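Putative antitoxin VapB45 (Mycobacterium tuberculosis, PDB 5AF3) is possibly the antitoxin of a type II toxin-antitoxin system, with VapC45 as its cognate toxin, and probably binds DNA. Local coordinates at residues G119-V122 with L123-A127. Numbering follows the deposited sequence.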
loop_
_atom_site.group_PDB
_atom_site.type_symbol
_atom_site.label_atom_id
_atom_site.label_comp_id
_atom_site.label_asym_id
_atom_site.label_seq_id
_atom_site.Cartn_x
_atom_site.Cartn_y
_atom_site.Cartn_z
ATOM N N GLY A 119 4.411 -25.429 12.745
ATOM C CA GLY A 119 2.983 -25.249 12.551
ATOM C C GLY A 119 2.350 -26.097 11.442
ATOM O O GLY A 119 1.235 -26.571 11.619
ATOM N N ALA A 120 3.042 -26.280 10.325
ATOM C CA ALA A 120 2.430 -26.953 9.152
ATOM C C ALA A 120 2.093 -28.393 9.550
ATOM O O ALA A 120 0.983 -28.851 9.314
ATOM C CB ALA A 120 3.371 -26.967 7.975
ATOM N N GLU A 121 3.068 -29.073 10.170
ATOM C CA GLU A 121 2.887 -30.469 10.610
ATOM C C GLU A 121 1.793 -30.580 11.657
ATOM O O GLU A 121 0.934 -31.461 11.552
ATOM C CB GLU A 121 4.213 -31.077 11.079
ATOM C CG GLU A 121 4.117 -32.530 11.501
ATOM C CD GLU A 121 5.423 -33.063 12.098
ATOM O OE1 GLU A 121 6.485 -32.400 11.952
ATOM O OE2 GLU A 121 5.377 -34.150 12.731
ATOM N N VAL A 122 1.771 -29.662 12.639
ATOM C CA VAL A 122 0.689 -29.638 13.632
ATOM C C VAL A 122 -0.701 -29.480 12.962
ATOM O O VAL A 122 -1.679 -30.190 13.270
ATOM C CB VAL A 122 0.945 -28.502 14.725
ATOM C CG1 VAL A 122 -0.249 -28.295 15.583
ATOM C CG2 VAL A 122 2.222 -28.829 15.583
ATOM N N LEU A 123 -0.798 -28.543 12.023
ATOM C CA LEU A 123 -2.082 -28.312 11.376
ATOM C C LEU A 123 -2.531 -29.477 10.510
ATOM O O LEU A 123 -3.703 -29.795 10.437
ATOM C CB LEU A 123 -1.993 -27.045 10.525
ATOM C CG LEU A 123 -2.001 -25.786 11.406
ATOM C CD1 LEU A 123 -1.480 -24.640 10.491
ATOM C CD2 LEU A 123 -3.344 -25.471 12.028
ATOM N N TRP A 124 -1.584 -30.064 9.809
ATOM C CA TRP A 124 -1.873 -31.248 9.008
ATOM C C TRP A 124 -2.598 -32.330 9.854
ATOM O O TRP A 124 -3.675 -32.812 9.468
ATOM C CB TRP A 124 -0.588 -31.760 8.379
ATOM C CG TRP A 124 -0.764 -33.066 7.763
ATOM C CD1 TRP A 124 -1.601 -33.378 6.735
ATOM C CD2 TRP A 124 -0.108 -34.281 8.140
ATOM N NE1 TRP A 124 -1.499 -34.718 6.434
ATOM C CE2 TRP A 124 -0.595 -35.297 7.287
ATOM C CE3 TRP A 124 0.845 -34.611 9.124
ATOM C CZ2 TRP A 124 -0.150 -36.620 7.370
ATOM C CZ3 TRP A 124 1.282 -35.925 9.209
ATOM C CH2 TRP A 124 0.782 -36.913 8.331
ATOM N N ARG A 125 -2.005 -32.656 11.001
ATOM C CA ARG A 125 -2.548 -33.622 11.972
ATOM C C ARG A 125 -4.001 -33.315 12.360
ATOM O O ARG A 125 -4.839 -34.228 12.452
ATOM C CB ARG A 125 -1.679 -33.651 13.238
ATOM C CG ARG A 125 -0.299 -34.234 13.047
ATOM C CD ARG A 125 0.389 -34.569 14.398
ATOM N NE ARG A 125 1.550 -33.707 14.710
ATOM C CZ ARG A 125 1.635 -32.868 15.747
ATOM N NH1 ARG A 125 0.618 -32.724 16.614
ATOM N NH2 ARG A 125 2.754 -32.159 15.913
ATOM N N PHE A 126 -4.304 -32.026 12.571
ATOM C CA PHE A 126 -5.650 -31.581 12.883
ATOM C C PHE A 126 -6.625 -31.859 11.720
ATOM O O PHE A 126 -7.703 -32.390 11.915
ATOM C CB PHE A 126 -5.597 -30.071 13.198
ATOM C CG PHE A 126 -6.882 -29.489 13.621
ATOM C CD1 PHE A 126 -7.512 -29.929 14.785
ATOM C CD2 PHE A 126 -7.467 -28.444 12.890
ATOM C CE1 PHE A 126 -8.687 -29.402 15.184
ATOM C CE2 PHE A 126 -8.647 -27.912 13.290
ATOM C CZ PHE A 126 -9.266 -28.379 14.452
ATOM N N ALA A 127 -6.236 -31.503 10.507
ATOM C CA ALA A 127 -7.144 -31.605 9.363
ATOM C C ALA A 127 -7.381 -33.078 9.001
ATOM O O ALA A 127 -8.452 -33.413 8.518
ATOM C CB ALA A 127 -6.569 -30.862 8.182
#
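The carbonyl O of V122 takes two hydrogen bonds. F126 N gives one to V122 O at 3.3 Å, the i to i+4 bond of the alpha-helix. The other comes from the indole NE1 of W100, on helix 95-105. This oxygen, on a buried residue, serves its own helix and ties it to a neighbour. Three more i to i+4 bonds run alongside. The shorter ones are L123 N to G119 O and W124 N to A120 O, both 2.9 Å. R125 N reaches E121 O at 3.2 Å and is nearly straight, with an angle of 172° at the hydrogen.

The main side-chain contact is R125 on V122. R125 CG lies anti to its carbonyl carbon (chi1 -68°), and the chain bends at chi3 (-112°). This folds the guanidinium back along the helix. V122 CA lies over the centre of one face of the R125 guanidinium, 3.9 Å above its plane. R125 NH2 comes to 3.4 Å from the V122 CG2 methyl. E121 is extended, and E121 OE2 stays 4.3 Å from R125 NE. That is beyond a salt bridge, though the opposite charges may still attract weakly.

The side chains spread around helix 115-130. The F126 ring stacks with W100 of helix 95-105, and L123 packs against L101 of that helix and L143 of helix 135-143. On strand 144-147, I144 receives A120 and W124, while the W124 ring stacks with Y151 of strand 150-153.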